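PDB 3KST: endo-1,4-beta-xylanase from Bacteroides thetaiotaomicron VPI-5482, which probably hydrolyses O-glycosyl bonds in xylan as a calcium-binding member of glycosyl hydrolase family 43. Local coordinates for residues V87-A99 with V105-Q117. Sequence-based numbering, arbitrary orientation. Where two conformers were deposited one is given.
Sequences VESKKKFYLFYSA and VATSTTPEGPFRQ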
loop_
_atom_site.group_PDB
_atom_site.type_symbol
_atom_site.label_atom_id
_atom_site.label_comp_id
_atom_site.label_asym_id
_atom_site.label_seq_id
_atom_site.Cartn_x
_atom_site.Cartn_y
_atom_site.Cartn_z
ATOM N N VAL A 87 1.040 -14.037 8.206
ATOM C CA VAL A 87 1.556 -13.822 9.564
ATOM C C VAL A 87 2.019 -15.173 10.142
ATOM O O VAL A 87 1.207 -16.060 10.453
ATOM C CB VAL A 87 0.556 -13.072 10.463
ATOM C CG1 VAL A 87 0.302 -11.656 9.916
ATOM C CG2 VAL A 87 -0.726 -13.812 10.576
ATOM N N GLU A 88 3.345 -15.313 10.268
ATOM C CA GLU A 88 4.010 -16.543 10.754
ATOM C C GLU A 88 3.502 -16.991 12.127
ATOM O O GLU A 88 3.275 -18.196 12.339
ATOM C CB GLU A 88 5.545 -16.382 10.773
ATOM C CG GLU A 88 6.300 -17.695 10.626
ATOM C CD GLU A 88 6.160 -18.311 9.230
ATOM O OE1 GLU A 88 6.276 -17.572 8.222
ATOM O OE2 GLU A 88 5.945 -19.539 9.127
ATOM N N SER A 89 3.347 -16.003 13.021
ATOM C CA SER A 89 2.762 -16.137 14.374
ATOM C C SER A 89 1.408 -16.848 14.376
ATOM O O SER A 89 1.178 -17.717 15.218
ATOM C CB SER A 89 2.577 -14.731 14.995
ATOM O OG SER A 89 1.953 -14.778 16.267
ATOM N N LYS A 90 0.540 -16.491 13.417
ATOM C CA LYS A 90 -0.836 -17.026 13.313
ATOM C C LYS A 90 -1.063 -18.119 12.263
ATOM O O LYS A 90 -2.159 -18.685 12.222
ATOM C CB LYS A 90 -1.831 -15.897 12.996
ATOM C CG LYS A 90 -1.625 -14.577 13.724
ATOM C CD LYS A 90 -1.782 -14.722 15.199
ATOM C CE LYS A 90 -1.750 -13.386 15.872
ATOM N NZ LYS A 90 -2.025 -13.565 17.293
ATOM N N LYS A 91 -0.069 -18.362 11.401
ATOM C CA LYS A 91 -0.143 -19.315 10.258
ATOM C C LYS A 91 -1.407 -19.160 9.406
ATOM O O LYS A 91 -2.144 -20.121 9.127
ATOM C CB LYS A 91 0.130 -20.764 10.697
ATOM C CG LYS A 91 1.548 -20.922 11.231
ATOM C CD LYS A 91 1.887 -22.375 11.509
ATOM C CE LYS A 91 3.358 -22.550 11.843
ATOM N NZ LYS A 91 4.256 -22.238 10.700
ATOM N N LYS A 92 -1.624 -17.903 8.994
ATOM C CA LYS A 92 -2.820 -17.466 8.279
ATOM C C LYS A 92 -2.538 -16.121 7.567
ATOM O O LYS A 92 -1.667 -15.355 8.002
ATOM C CB LYS A 92 -3.933 -17.283 9.319
ATOM C CG LYS A 92 -5.357 -17.276 8.819
ATOM C CD LYS A 92 -6.402 -17.222 9.951
ATOM C CE LYS A 92 -6.331 -18.424 10.913
ATOM N NZ LYS A 92 -7.419 -18.379 11.926
ATOM N N PHE A 93 -3.292 -15.849 6.506
ATOM C CA PHE A 93 -3.185 -14.586 5.756
ATOM C C PHE A 93 -4.120 -13.519 6.350
ATOM O O PHE A 93 -5.268 -13.803 6.689
ATOM C CB PHE A 93 -3.475 -14.808 4.267
ATOM C CG PHE A 93 -2.531 -15.781 3.629
ATOM C CD1 PHE A 93 -2.771 -17.156 3.714
ATOM C CD2 PHE A 93 -1.374 -15.330 2.987
ATOM C CE1 PHE A 93 -1.893 -18.067 3.148
ATOM C CE2 PHE A 93 -0.477 -16.251 2.431
ATOM C CZ PHE A 93 -0.745 -17.614 2.510
ATOM N N TYR A 94 -3.625 -12.287 6.470
ATOM C CA TYR A 94 -4.398 -11.145 6.955
ATOM C C TYR A 94 -4.475 -10.078 5.863
ATOM O O TYR A 94 -3.443 -9.719 5.289
ATOM C CB TYR A 94 -3.765 -10.569 8.235
ATOM C CG TYR A 94 -4.042 -11.424 9.477
ATOM C CD1 TYR A 94 -3.562 -12.740 9.575
ATOM C CD2 TYR A 94 -4.812 -10.936 10.546
ATOM C CE1 TYR A 94 -3.840 -13.533 10.699
ATOM C CE2 TYR A 94 -5.066 -11.727 11.693
ATOM C CZ TYR A 94 -4.557 -13.023 11.753
ATOM O OH TYR A 94 -4.789 -13.850 12.819
ATOM N N LEU A 95 -5.701 -9.645 5.545
ATOM C CA LEU A 95 -5.974 -8.563 4.615
ATOM C C LEU A 95 -6.406 -7.329 5.425
ATOM O O LEU A 95 -7.441 -7.358 6.086
ATOM C CB LEU A 95 -7.096 -8.952 3.636
ATOM C CG LEU A 95 -7.788 -7.874 2.798
ATOM C CD1 LEU A 95 -6.747 -7.193 1.961
ATOM C CD2 LEU A 95 -8.974 -8.463 1.999
ATOM N N PHE A 96 -5.617 -6.259 5.344
ATOM C CA PHE A 96 -5.905 -4.988 5.998
ATOM C C PHE A 96 -6.376 -4.035 4.898
ATOM O O PHE A 96 -5.764 -3.951 3.846
ATOM C CB PHE A 96 -4.678 -4.456 6.718
ATOM C CG PHE A 96 -4.453 -5.108 8.038
ATOM C CD1 PHE A 96 -3.871 -6.375 8.128
ATOM C CD2 PHE A 96 -4.909 -4.499 9.200
ATOM C CE1 PHE A 96 -3.710 -6.981 9.400
ATOM C CE2 PHE A 96 -4.741 -5.099 10.434
ATOM C CZ PHE A 96 -4.147 -6.328 10.534
ATOM N N TYR A 97 -7.448 -3.302 5.150
ATOM C CA TYR A 97 -8.060 -2.492 4.086
ATOM C C TYR A 97 -8.953 -1.390 4.623
ATOM O O TYR A 97 -9.168 -1.310 5.825
ATOM C CB TYR A 97 -8.874 -3.418 3.185
ATOM C CG TYR A 97 -10.017 -4.147 3.867
ATOM C CD1 TYR A 97 -9.792 -5.299 4.652
ATOM C CD2 TYR A 97 -11.329 -3.703 3.728
ATOM C CE1 TYR A 97 -10.864 -5.995 5.292
ATOM C CE2 TYR A 97 -12.433 -4.401 4.349
ATOM C CZ TYR A 97 -12.176 -5.549 5.127
ATOM O OH TYR A 97 -13.224 -6.221 5.732
ATOM N N SER A 98 -9.444 -0.544 3.713
ATOM C CA SER A 98 -10.385 0.497 4.019
ATOM C C SER A 98 -11.711 0.139 3.395
ATOM O O SER A 98 -11.758 -0.478 2.362
ATOM C CB SER A 98 -9.896 1.823 3.474
ATOM O OG SER A 98 -8.612 2.117 3.987
ATOM N N ALA A 99 -12.795 0.499 4.057
ATOM C CA ALA A 99 -14.151 0.291 3.552
ATOM C C ALA A 99 -15.014 1.380 4.183
ATOM O O ALA A 99 -14.972 1.551 5.391
ATOM C CB ALA A 99 -14.671 -1.145 3.884
ATOM N N VAL A 105 -9.969 -5.424 8.970
ATOM C CA VAL A 105 -9.120 -6.585 8.776
ATOM C C VAL A 105 -9.971 -7.841 8.603
ATOM O O VAL A 105 -10.961 -8.035 9.339
ATOM C CB VAL A 105 -8.065 -6.754 9.935
ATOM C CG1 VAL A 105 -8.730 -6.872 11.300
ATOM C CG2 VAL A 105 -7.117 -7.941 9.673
ATOM N N ALA A 106 -9.582 -8.641 7.610
ATOM C CA ALA A 106 -10.185 -9.933 7.280
ATOM C C ALA A 106 -9.074 -10.956 7.205
ATOM O O ALA A 106 -7.884 -10.605 7.161
ATOM C CB ALA A 106 -10.936 -9.856 5.922
ATOM N N THR A 107 -9.441 -12.234 7.270
ATOM C CA THR A 107 -8.465 -13.304 7.177
ATOM C C THR A 107 -8.849 -14.366 6.142
ATOM O O THR A 107 -10.014 -14.516 5.773
ATOM C CB THR A 107 -8.176 -14.004 8.560
ATOM O OG1 THR A 107 -9.257 -14.871 8.928
ATOM C CG2 THR A 107 -7.936 -13.007 9.678
ATOM N N SER A 108 -7.831 -15.118 5.743
ATOM C CA SER A 108 -7.939 -16.235 4.804
ATOM C C SER A 108 -6.886 -17.281 5.103
ATOM O O SER A 108 -5.816 -16.982 5.614
ATOM C CB SER A 108 -7.743 -15.729 3.370
ATOM O OG SER A 108 -7.790 -16.766 2.370
ATOM N N THR A 109 -7.205 -18.534 4.796
ATOM C CA THR A 109 -6.212 -19.602 4.900
ATOM C C THR A 109 -5.316 -19.658 3.646
ATOM O O THR A 109 -4.299 -20.325 3.679
ATOM C CB THR A 109 -6.857 -20.970 5.149
ATOM O OG1 THR A 109 -7.612 -21.379 4.013
ATOM C CG2 THR A 109 -7.747 -20.932 6.409
ATOM N N THR A 110 -5.704 -18.987 2.554
ATOM C CA THR A 110 -4.919 -18.975 1.319
ATOM C C THR A 110 -4.633 -17.540 0.828
ATOM O O THR A 110 -5.329 -16.591 1.247
ATOM C CB THR A 110 -5.626 -19.770 0.238
ATOM O OG1 THR A 110 -6.897 -19.166 -0.069
ATOM C CG2 THR A 110 -5.798 -21.237 0.692
ATOM N N PRO A 111 -3.603 -17.367 -0.031
ATOM C CA PRO A 111 -3.315 -16.019 -0.566
ATOM C C PRO A 111 -4.454 -15.374 -1.384
ATOM O O PRO A 111 -4.666 -14.167 -1.307
ATOM C CB PRO A 111 -2.094 -16.258 -1.484
ATOM C CG PRO A 111 -1.539 -17.523 -1.081
ATOM C CD PRO A 111 -2.624 -18.356 -0.530
ATOM N N GLU A 112 -5.173 -16.191 -2.145
ATOM C CA GLU A 112 -6.231 -15.734 -3.053
ATOM C C GLU A 112 -7.586 -15.490 -2.416
ATOM O O GLU A 112 -8.451 -14.897 -3.051
ATOM C CB GLU A 112 -6.372 -16.683 -4.259
ATOM C CG GLU A 112 -6.996 -18.067 -4.049
ATOM C CD GLU A 112 -6.175 -19.052 -3.198
ATOM O OE1 GLU A 112 -4.916 -18.887 -3.070
ATOM O OE2 GLU A 112 -6.814 -20.001 -2.673
ATOM N N GLY A 113 -7.784 -15.975 -1.189
ATOM C CA GLY A 113 -9.041 -15.814 -0.476
ATOM C C GLY A 113 -9.880 -17.087 -0.492
ATOM O O GLY A 113 -9.398 -18.142 -0.935
ATOM N N PRO A 114 -11.160 -16.998 -0.068
ATOM C CA PRO A 114 -11.858 -15.794 0.351
ATOM C C PRO A 114 -11.423 -15.211 1.696
ATOM O O PRO A 114 -11.371 -15.943 2.690
ATOM C CB PRO A 114 -13.315 -16.245 0.416
ATOM C CG PRO A 114 -13.245 -17.682 0.794
ATOM C CD PRO A 114 -11.981 -18.209 0.174
ATOM N N PHE A 115 -11.093 -13.912 1.707
ATOM C CA PHE A 115 -10.832 -13.194 2.960
ATOM C C PHE A 115 -12.181 -12.804 3.521
ATOM O O PHE A 115 -13.022 -12.283 2.790
ATOM C CB PHE A 115 -9.961 -11.944 2.763
ATOM C CG PHE A 115 -8.534 -12.259 2.444
ATOM C CD1 PHE A 115 -8.172 -12.617 1.145
ATOM C CD2 PHE A 115 -7.536 -12.229 3.438
ATOM C CE1 PHE A 115 -6.856 -12.929 0.828
ATOM C CE2 PHE A 115 -6.209 -12.534 3.131
ATOM C CZ PHE A 115 -5.861 -12.895 1.803
ATOM N N ARG A 116 -12.413 -13.091 4.800
ATOM C CA ARG A 116 -13.674 -12.757 5.441
ATOM C C ARG A 116 -13.487 -12.204 6.835
ATOM O O ARG A 116 -12.474 -12.462 7.492
ATOM C CB ARG A 116 -14.568 -14.012 5.541
ATOM C CG ARG A 116 -14.895 -14.639 4.212
ATOM C CD ARG A 116 -15.781 -15.846 4.347
ATOM N NE ARG A 116 -15.099 -17.007 4.955
ATOM C CZ ARG A 116 -15.663 -18.209 5.180
ATOM N NH1 ARG A 116 -16.921 -18.470 4.816
ATOM N NH2 ARG A 116 -14.947 -19.178 5.766
ATOM N N GLN A 117 -14.481 -11.429 7.257
ATOM C CA GLN A 117 -14.601 -11.015 8.639
ATOM C C GLN A 117 -15.663 -11.897 9.298
ATOM O O GLN A 117 -16.740 -12.122 8.711
ATOM C CB GLN A 117 -15.075 -9.587 8.743
ATOM C CG GLN A 117 -14.134 -8.564 8.141
ATOM C CD GLN A 117 -14.554 -7.169 8.518
ATOM O OE1 GLN A 117 -15.694 -6.770 8.268
ATOM N NE2 GLN A 117 -13.638 -6.407 9.134
#
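The outer beta hairpin of an antiparallel blade is built here, F93-F96 running against V105-S108. F93 and S108 form one hydrogen-bonded pair, L95 and A106 the next; in the latter, A106 N reaches L95 O at 2.9 Å with an N-H...O angle of 168°. On the face that carries F93 and L95, the chain beyond S108 folds back against the strand. The F93 ring, set by a CG anti to the carbonyl carbon (chi1 -60°), lies flat over the T110-P111 peptide: P111 N sits over the ring centre, and P111 CD comes within 3.7 Å of F93 CZ. T109 O meets the rim in the ring plane, 3.3 Å from F93 CE1. Cutting F93 back to an alanine is likely to leave the T110-P111 peptide without its aromatic cover and open a gap beside Y32, whose ring meets that of F93 edge to face. F115 wedges in next door, its CD2 3.3 Å from L95 CB, while S108 CB stands over the centre of its ring. On the other face, methyls meet rings: V105 CG2 lies over F96, 3.6 Å from the ring centroid, and T107 CG2 lies over the Y94 ring. At the far end, Q117 NE2 donates to V105 O (3.1 Å) from above the carbonyl plane, and Q117 OE1 takes Y74 N. Y97 crosses the Q117 amide at a slant, planes 60° apart, its OH 3.2 Å from Q117 CD and hydrogen-bonded to S73 OG. F96 lies close to E83, a calcium ligand; antiparallel hairpins of this kind build the blades of the five-bladed beta-propeller of family 43.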